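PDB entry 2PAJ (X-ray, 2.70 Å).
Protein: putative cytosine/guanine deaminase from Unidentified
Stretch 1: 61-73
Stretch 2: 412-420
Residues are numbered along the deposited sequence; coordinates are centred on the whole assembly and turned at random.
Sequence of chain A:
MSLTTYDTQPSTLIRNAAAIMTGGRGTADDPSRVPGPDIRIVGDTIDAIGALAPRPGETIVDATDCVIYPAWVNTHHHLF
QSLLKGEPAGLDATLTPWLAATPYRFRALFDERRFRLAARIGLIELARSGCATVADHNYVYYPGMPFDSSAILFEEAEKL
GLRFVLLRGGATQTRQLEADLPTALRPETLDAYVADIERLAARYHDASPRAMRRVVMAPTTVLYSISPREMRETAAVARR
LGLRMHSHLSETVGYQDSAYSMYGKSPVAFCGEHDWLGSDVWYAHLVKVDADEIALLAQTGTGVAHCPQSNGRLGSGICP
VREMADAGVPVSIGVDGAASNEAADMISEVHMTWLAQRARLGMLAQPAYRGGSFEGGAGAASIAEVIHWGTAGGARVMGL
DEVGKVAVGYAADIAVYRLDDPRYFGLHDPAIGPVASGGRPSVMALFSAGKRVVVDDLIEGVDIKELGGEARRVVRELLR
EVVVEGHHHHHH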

# COMPACT_ATOMS: atom_id res chain seq x y z
N VAL A 61 -1.19 26.92 5.73
CA VAL A 61 -2.40 26.21 5.34
C VAL A 61 -3.28 26.15 6.59
O VAL A 61 -2.90 25.57 7.61
CB VAL A 61 -2.07 24.79 4.79
CG1 VAL A 61 -1.01 24.14 5.62
CG2 VAL A 61 -3.31 23.93 4.77
N ASP A 62 -4.46 26.78 6.49
CA ASP A 62 -5.43 26.83 7.58
C ASP A 62 -6.22 25.53 7.70
O ASP A 62 -7.14 25.25 6.93
CB ASP A 62 -6.39 28.00 7.34
CG ASP A 62 -7.36 28.21 8.48
OD1 ASP A 62 -6.91 28.16 9.64
OD2 ASP A 62 -8.57 28.42 8.21
N ALA A 63 -5.85 24.74 8.70
CA ALA A 63 -6.49 23.46 8.93
C ALA A 63 -7.54 23.58 10.01
O ALA A 63 -7.77 22.65 10.79
CB ALA A 63 -5.46 22.41 9.33
N THR A 64 -8.18 24.74 10.07
CA THR A 64 -9.23 24.96 11.05
C THR A 64 -10.38 23.99 10.79
O THR A 64 -10.87 23.87 9.66
CB THR A 64 -9.75 26.39 10.99
OG1 THR A 64 -8.67 27.29 11.21
CG2 THR A 64 -10.82 26.61 12.04
N ASP A 65 -10.77 23.29 11.86
CA ASP A 65 -11.85 22.31 11.84
C ASP A 65 -11.45 21.03 11.13
O ASP A 65 -12.28 20.12 10.97
CB ASP A 65 -13.11 22.87 11.16
CG ASP A 65 -13.68 24.06 11.88
OD1 ASP A 65 -13.77 24.03 13.12
OD2 ASP A 65 -14.05 25.03 11.19
N CYS A 66 -10.20 20.95 10.70
CA CYS A 66 -9.73 19.76 10.01
C CYS A 66 -8.98 18.82 10.92
O CYS A 66 -8.39 19.21 11.92
CB CYS A 66 -8.83 20.15 8.83
SG CYS A 66 -9.68 21.01 7.52
N VAL A 67 -9.02 17.55 10.54
CA VAL A 67 -8.36 16.48 11.28
C VAL A 67 -7.12 16.06 10.49
O VAL A 67 -7.13 15.97 9.26
CB VAL A 67 -9.33 15.28 11.45
CG1 VAL A 67 -8.66 14.16 12.23
CG2 VAL A 67 -10.58 15.73 12.17
N ILE A 68 -6.04 15.83 11.22
CA ILE A 68 -4.78 15.42 10.61
C ILE A 68 -4.47 13.97 10.98
O ILE A 68 -4.66 13.56 12.12
CB ILE A 68 -3.63 16.36 11.05
CG1 ILE A 68 -3.85 17.76 10.46
CG2 ILE A 68 -2.29 15.83 10.58
CD1 ILE A 68 -2.82 18.77 10.85
N TYR A 69 -4.02 13.22 9.98
CA TYR A 69 -3.67 11.81 10.08
C TYR A 69 -2.37 11.65 9.31
O TYR A 69 -2.01 12.52 8.50
CB TYR A 69 -4.70 10.96 9.33
CG TYR A 69 -5.93 10.41 10.05
CD1 TYR A 69 -6.66 11.19 10.95
CD2 TYR A 69 -6.40 9.12 9.76
CE1 TYR A 69 -7.82 10.71 11.54
CE2 TYR A 69 -7.55 8.63 10.34
CZ TYR A 69 -8.27 9.42 11.22
OH TYR A 69 -9.43 8.95 11.77
N PRO A 70 -1.61 10.58 9.56
CA PRO A 70 -0.40 10.46 8.76
C PRO A 70 -0.94 9.81 7.47
O PRO A 70 -1.92 9.06 7.53
CB PRO A 70 0.48 9.52 9.59
CG PRO A 70 -0.49 8.72 10.34
CD PRO A 70 -1.54 9.72 10.75
N ALA A 71 -0.37 10.13 6.31
CA ALA A 71 -0.86 9.55 5.05
C ALA A 71 -0.85 8.02 5.13
O ALA A 71 -0.03 7.43 5.82
CB ALA A 71 -0.00 10.05 3.89
N TRP A 72 -1.77 7.36 4.42
CA TRP A 72 -1.83 5.91 4.47
C TRP A 72 -0.67 5.22 3.74
O TRP A 72 -0.07 5.77 2.83
CB TRP A 72 -3.13 5.38 3.85
CG TRP A 72 -4.39 5.90 4.44
CD1 TRP A 72 -5.28 6.76 3.86
CD2 TRP A 72 -4.87 5.66 5.77
NE1 TRP A 72 -6.28 7.08 4.75
CE2 TRP A 72 -6.05 6.42 5.93
CE3 TRP A 72 -4.41 4.88 6.84
CZ2 TRP A 72 -6.79 6.42 7.12
CZ3 TRP A 72 -5.14 4.88 8.02
CH2 TRP A 72 -6.32 5.65 8.15
N VAL A 73 -0.39 4.00 4.18
CA VAL A 73 0.64 3.17 3.59
C VAL A 73 -0.05 1.87 3.18
O VAL A 73 -0.47 1.08 4.02
CB VAL A 73 1.75 2.86 4.62
CG1 VAL A 73 2.86 2.07 3.95
CG2 VAL A 73 2.29 4.14 5.20
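Stretch 2, residues 412-420: ADIAVYRLD

The most distinctive feature of this contact is an edge-to-face pair of tyrosines on one face of an antiparallel ladder. The edge of the Tyr417 ring is directed at the face of the Tyr69 ring, with centroids 5.5 Å apart and planes at 90°. Tyr69 CB lies 3.7 Å from Tyr417 CE1, at the edge of the Tyr417 ring and near its plane, so the packing extends from the Tyr69 ring back to its CB. The two tyrosines are not partners in register: Tyr417 is bridged to Val67 and Tyr69 to Ala415, so the aromatic contact runs diagonally across the ladder. The small side chain of Ala415 lies on this same face. Beyond the rings, Tyr417 OH comes within 3.0 Å of Trp72 NE1.

Stretch 2 lies alongside stretch 1 as a neighbouring strand. Residues 414-418 are extended, with phi between -128° and -100° and psi between 111° and 145°, and their axis approaches that of strand 67-70 to 4.7 Å. The N-to-C directions make an angle of 155°, and the signed crossing angle is also 155°; the strands are therefore antiparallel, 25° short of exact opposition.

The register follows from the alternation of bridge types. Val67 and Tyr417 form a hydrogen-bonded pair, with Val67 N donating to Tyr417 O at 3.2 Å and Tyr417 N donating to Val67 O at 2.9 Å. Tyr69 and Ala415 form the next such pair: Tyr69 N to Ala415 O is 3.0 Å, and Ala415 N to Tyr69 O is 2.9 Å. Between them, Ile68 faces Val416 as a non-hydrogen-bonded pair, and its CA-CA distance of 4.6 Å is shorter than the 5.4 Å of Val67-Tyr417 and the 5.3 Å of Tyr69-Ala415. Here CA-H...O contacts supplement the ladder, from Ile68 CA to Ala415 O at 3.4 Å and from Val416 CA to Val67 O at 3.6 Å. Pro70 lies opposite Ile414, again at 4.6 Å between CA atoms, but their side chains diverge. As a proline, Pro70 has no backbone N-H to donate; the next amide continues the pairing, with Ala71 N donating to Asp413 O at 3.0 Å and 170°.

The face bearing Ile68 and Val416 is aliphatic. Ile68 CG1 packs 3.9 Å from Val416 CG2, while Ile68 CG2 reaches Ile414 CG2 at 3.4 Å, a tight approach. Val416 CG1 meets Cys66 CB at 3.7 Å and Ala63 CB at 4.1 Å. The latter two residues bound a type II turn, Ala63 to Cys66, in which Cys66 N donates to Ala63 O at 3.0 Å; its third residue, Asp65, has the positive phi of 73° expected there.

Near this turn, the end of Arg418 swings closer than its CB direction suggests, bringing NE to 3.7 Å from Cys66 SG and NH2 to 3.7 Å from Asp62 O. Leu419 adds an apolar contact, its CD1 lying 4.0 Å from Val67 CG2. In total, the two stretches bury 713 Å², both sides summed.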

# COMPACT_ATOMS: atom_id res chain seq x y z
N ALA A 412 7.59 14.04 5.88
CA ALA A 412 6.34 14.80 5.86
C ALA A 412 5.27 14.23 4.94
O ALA A 412 5.00 14.79 3.87
CB ALA A 412 6.62 16.24 5.48
N ASP A 413 4.68 13.11 5.35
CA ASP A 413 3.60 12.48 4.59
C ASP A 413 2.38 12.63 5.48
O ASP A 413 2.15 11.84 6.40
CB ASP A 413 3.89 11.00 4.35
CG ASP A 413 5.23 10.80 3.68
OD1 ASP A 413 5.48 11.46 2.64
OD2 ASP A 413 6.02 9.98 4.18
N ILE A 414 1.61 13.68 5.20
CA ILE A 414 0.45 14.01 6.01
C ILE A 414 -0.83 14.19 5.23
O ILE A 414 -0.83 14.68 4.10
CB ILE A 414 0.71 15.32 6.80
CG1 ILE A 414 2.04 15.20 7.55
CG2 ILE A 414 -0.42 15.58 7.80
CD1 ILE A 414 2.48 16.48 8.22
N ALA A 415 -1.93 13.79 5.85
CA ALA A 415 -3.25 13.94 5.26
C ALA A 415 -4.07 14.88 6.15
O ALA A 415 -4.16 14.69 7.36
CB ALA A 415 -3.93 12.60 5.15
N VAL A 416 -4.64 15.91 5.54
CA VAL A 416 -5.46 16.87 6.25
C VAL A 416 -6.86 16.73 5.67
O VAL A 416 -7.08 17.10 4.51
CB VAL A 416 -4.94 18.29 6.05
CG1 VAL A 416 -5.85 19.30 6.74
CG2 VAL A 416 -3.53 18.37 6.59
N TYR A 417 -7.78 16.20 6.46
CA TYR A 417 -9.16 16.00 6.00
C TYR A 417 -10.18 17.05 6.45
O TYR A 417 -10.20 17.45 7.61
CB TYR A 417 -9.68 14.63 6.45
CG TYR A 417 -8.81 13.45 6.08
CD1 TYR A 417 -8.00 12.82 7.04
CD2 TYR A 417 -8.83 12.92 4.78
CE1 TYR A 417 -7.24 11.70 6.72
CE2 TYR A 417 -8.06 11.80 4.45
CZ TYR A 417 -7.28 11.20 5.42
OH TYR A 417 -6.52 10.09 5.11
N ARG A 418 -11.01 17.49 5.52
CA ARG A 418 -12.06 18.44 5.85
C ARG A 418 -13.35 17.61 5.95
O ARG A 418 -13.72 16.92 5.00
CB ARG A 418 -12.19 19.52 4.76
CG ARG A 418 -13.26 20.56 5.05
CD ARG A 418 -12.96 21.86 4.34
NE ARG A 418 -11.90 22.62 5.00
CZ ARG A 418 -11.08 23.44 4.35
NH1 ARG A 418 -11.20 23.59 3.03
NH2 ARG A 418 -10.15 24.12 5.00
N LEU A 419 -14.00 17.66 7.11
CA LEU A 419 -15.23 16.89 7.33
C LEU A 419 -16.44 17.75 7.01
O LEU A 419 -17.32 17.93 7.85
CB LEU A 419 -15.31 16.42 8.78
CG LEU A 419 -14.08 15.74 9.37
CD1 LEU A 419 -14.35 15.41 10.82
CD2 LEU A 419 -13.74 14.48 8.59
N ASP A 420 -16.49 18.27 5.80
CA ASP A 420 -17.58 19.13 5.36
C ASP A 420 -18.82 18.38 4.85
O ASP A 420 -19.80 19.00 4.44
CB ASP A 420 -17.04 20.06 4.28
CG ASP A 420 -16.33 19.30 3.18
OD1 ASP A 420 -17.01 18.63 2.37
OD2 ASP A 420 -15.08 19.37 3.13